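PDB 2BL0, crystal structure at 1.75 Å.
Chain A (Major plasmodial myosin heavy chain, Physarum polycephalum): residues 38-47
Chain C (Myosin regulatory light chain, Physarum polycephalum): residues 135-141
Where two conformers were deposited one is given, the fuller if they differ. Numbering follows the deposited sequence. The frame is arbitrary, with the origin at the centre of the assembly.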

# COMPACT_ATOMS: atom_id res chain seq x y z
N ASP A 38 -1.49 -8.14 8.55
CA ASP A 38 -1.83 -7.56 9.84
C ASP A 38 -3.06 -8.27 10.40
O ASP A 38 -3.12 -8.58 11.58
N ASN A 39 -4.03 -8.53 9.52
CA ASN A 39 -5.24 -9.22 9.92
C ASN A 39 -5.01 -10.68 10.29
O ASN A 39 -5.56 -11.16 11.28
N ILE A 40 -4.20 -11.41 9.52
CA ILE A 40 -3.86 -12.79 9.86
C ILE A 40 -3.12 -12.86 11.19
O ILE A 40 -3.45 -13.64 12.06
N ARG A 41 -2.08 -12.04 11.33
CA ARG A 41 -1.24 -12.09 12.52
C ARG A 41 -2.05 -11.81 13.76
O ARG A 41 -1.89 -12.48 14.78
N ALA A 42 -2.96 -10.83 13.68
CA ALA A 42 -3.81 -10.47 14.81
C ALA A 42 -4.75 -11.60 15.17
O ALA A 42 -4.83 -12.00 16.33
N TYR A 43 -5.45 -12.11 14.17
CA TYR A 43 -6.37 -13.22 14.37
C TYR A 43 -5.69 -14.43 15.01
O TYR A 43 -6.23 -15.04 15.94
N LEU A 44 -4.51 -14.80 14.52
CA LEU A 44 -3.84 -15.96 15.08
C LEU A 44 -3.44 -15.73 16.54
O LEU A 44 -3.35 -16.68 17.31
N GLU A 45 -3.22 -14.47 16.90
CA GLU A 45 -2.88 -14.07 18.27
C GLU A 45 -4.08 -14.03 19.20
O GLU A 45 -3.93 -14.32 20.39
N PHE A 46 -5.27 -13.72 18.70
CA PHE A 46 -6.42 -13.60 19.58
C PHE A 46 -7.53 -14.66 19.38
O PHE A 46 -8.55 -14.58 20.04
N LYS A 47 -7.36 -15.63 18.48
CA LYS A 47 -8.48 -16.50 18.10
C LYS A 47 -9.07 -17.31 19.24
O LYS A 47 -10.23 -17.70 19.20
N ASN C 135 -13.11 -17.97 3.69
CA ASN C 135 -13.03 -18.83 4.88
C ASN C 135 -12.31 -18.12 6.01
O ASN C 135 -12.69 -18.27 7.17
N PHE C 136 -11.29 -17.33 5.68
CA PHE C 136 -10.59 -16.52 6.69
C PHE C 136 -11.42 -15.32 7.15
O PHE C 136 -11.57 -15.08 8.36
N ILE C 137 -11.94 -14.55 6.20
CA ILE C 137 -12.67 -13.32 6.52
C ILE C 137 -13.87 -13.61 7.39
O ILE C 137 -14.09 -12.94 8.40
N ASN C 138 -14.66 -14.59 6.98
CA ASN C 138 -15.90 -14.93 7.67
C ASN C 138 -15.67 -15.45 9.08
O ASN C 138 -16.59 -15.44 9.88
N THR C 139 -14.44 -15.87 9.39
CA THR C 139 -14.11 -16.25 10.77
C THR C 139 -13.97 -15.04 11.69
O THR C 139 -13.92 -15.20 12.91
N MET C 140 -13.92 -13.85 11.11
CA MET C 140 -13.80 -12.61 11.87
C MET C 140 -15.07 -11.77 11.84
O MET C 140 -15.36 -11.04 12.79
N PHE C 141 -15.83 -11.86 10.75
CA PHE C 141 -17.11 -11.18 10.62
C PHE C 141 -18.20 -12.18 10.21
O PHE C 141 -18.58 -12.26 9.04

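The contact between the heavy-chain helix and the light-chain segment is a small, largely apolar one, built from aromatic rings and a methionine and burying 349 Å² with no hydrogen bond across it. A:Tyr43 is at its centre. Its CA-to-CB bond points toward the light chain, and a t rotamer (chi1 -179°) carries the ring in among C:Phe136, C:Thr139 and C:Met140. C:Phe136, also t, starts sideways, but its ring reaches the helix and directs its edge at the face of A:Tyr43, with centroids 5.6 Å apart and planes at 88°; the closest atoms are A:Tyr43 CD2 and C:Phe136 CE2, at 3.8 Å. One turn back along the helix, A:Ile40 (m, t) covers one face of the phenylalanine, its CG1 4.0 Å from C:Phe136 CZ, while the backbone A:Asn39 O approaches the ring edge, 3.7 Å from the same CZ.

C:Met140, with chi1 off-well at -116°, brings its sulfur alongside two aromatic residues: SD lies 3.7 Å from A:Tyr43 CD1 and 4.2 Å from A:Phe46 CZ, oblique to both rings. Its CE methyl reaches A:Asn39 OD1 at 3.8 Å; that amide, on an m side chain, finds its hydrogen bonds elsewhere in the structure. At the phenol end, A:Tyr43 OH meets the methyl C:Thr139 CG2 at a tight 2.8 Å.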

# COMPACT_ATOMS: atom_id res chain seq x y z
CB ASP A 38 -2.16 -6.08 9.71
CG ASP A 38 -0.94 -5.19 9.48
OD1 ASP A 38 0.19 -5.65 9.63
OD2 ASP A 38 -1.08 -4.00 9.17
CB ASN A 39 -6.32 -9.09 8.84
CG ASN A 39 -7.06 -7.80 8.95
OD1 ASN A 39 -7.81 -7.58 9.93
ND2 ASN A 39 -6.84 -6.89 7.98
CB ILE A 40 -2.96 -13.45 8.77
CG1 ILE A 40 -3.77 -13.72 7.51
CG2 ILE A 40 -2.37 -14.72 9.29
CD1 ILE A 40 -2.90 -14.04 6.27
CB ARG A 41 -0.06 -11.10 12.37
CG ARG A 41 0.95 -11.12 13.53
CD ARG A 41 2.41 -10.90 13.10
NE ARG A 41 2.49 -10.19 11.83
CZ ARG A 41 3.29 -10.49 10.80
NH1 ARG A 41 4.16 -11.51 10.84
NH2 ARG A 41 3.23 -9.74 9.72
CB ALA A 42 -4.59 -9.22 14.49
CB TYR A 43 -7.00 -13.60 13.03
CG TYR A 43 -8.00 -14.72 13.13
CD1 TYR A 43 -9.29 -14.49 13.58
CD2 TYR A 43 -7.65 -16.02 12.78
CE1 TYR A 43 -10.21 -15.54 13.68
CE2 TYR A 43 -8.55 -17.06 12.88
CZ TYR A 43 -9.82 -16.82 13.32
OH TYR A 43 -10.70 -17.87 13.41
CB LEU A 44 -2.61 -16.34 14.25
CG LEU A 44 -2.96 -16.81 12.83
CD1 LEU A 44 -1.70 -16.97 12.03
CD2 LEU A 44 -3.77 -18.11 12.84
CB GLU A 45 -2.16 -12.71 18.29
CG GLU A 45 -0.72 -12.75 17.79
CD GLU A 45 -0.13 -11.37 17.49
OE1 GLU A 45 -0.66 -10.35 17.98
OE2 GLU A 45 0.89 -11.31 16.75
CB PHE A 46 -7.00 -12.17 19.56
CG PHE A 46 -7.62 -11.72 18.24
CD1 PHE A 46 -8.67 -12.40 17.65
CD2 PHE A 46 -7.19 -10.55 17.64
CE1 PHE A 46 -9.25 -11.95 16.46
CE2 PHE A 46 -7.77 -10.09 16.47
CZ PHE A 46 -8.78 -10.79 15.87
CB LYS A 47 -8.11 -17.45 16.96
CG LYS A 47 -7.02 -18.45 17.26
CD LYS A 47 -6.72 -19.18 15.96
CE LYS A 47 -5.67 -20.25 16.07
NZ LYS A 47 -5.48 -20.85 14.71
CB ASN C 135 -12.33 -20.15 4.57
CG ASN C 135 -13.16 -21.05 3.67
OD1 ASN C 135 -13.90 -20.56 2.82
ND2 ASN C 135 -13.06 -22.36 3.87
CB PHE C 136 -9.23 -16.02 6.19
CG PHE C 136 -8.60 -15.01 7.11
CD1 PHE C 136 -8.36 -13.71 6.69
CD2 PHE C 136 -8.29 -15.35 8.42
CE1 PHE C 136 -7.78 -12.78 7.54
CE2 PHE C 136 -7.72 -14.42 9.28
CZ PHE C 136 -7.47 -13.13 8.84
CB ILE C 137 -13.19 -12.64 5.25
CG1 ILE C 137 -12.04 -12.12 4.38
CG2 ILE C 137 -14.12 -11.48 5.61
CD1 ILE C 137 -12.51 -11.54 3.08
CB ASN C 138 -16.71 -15.96 6.88
CG ASN C 138 -17.26 -15.40 5.58
OD1 ASN C 138 -17.65 -16.16 4.69
ND2 ASN C 138 -17.29 -14.08 5.47
CB THR C 139 -12.84 -17.12 10.84
OG1 THR C 139 -12.70 -17.89 9.65
CG2 THR C 139 -13.02 -18.20 11.92
CB MET C 140 -12.59 -11.82 11.35
CG MET C 140 -11.52 -11.66 12.40
SD MET C 140 -9.88 -11.29 11.83
CE MET C 140 -10.11 -10.57 10.21
CB PHE C 141 -17.02 -10.04 9.59
CG PHE C 141 -15.78 -9.19 9.73
CD1 PHE C 141 -14.57 -9.63 9.21
CD2 PHE C 141 -15.83 -7.95 10.36
CE1 PHE C 141 -13.42 -8.86 9.33
CE2 PHE C 141 -14.68 -7.18 10.47
CZ PHE C 141 -13.48 -7.63 9.95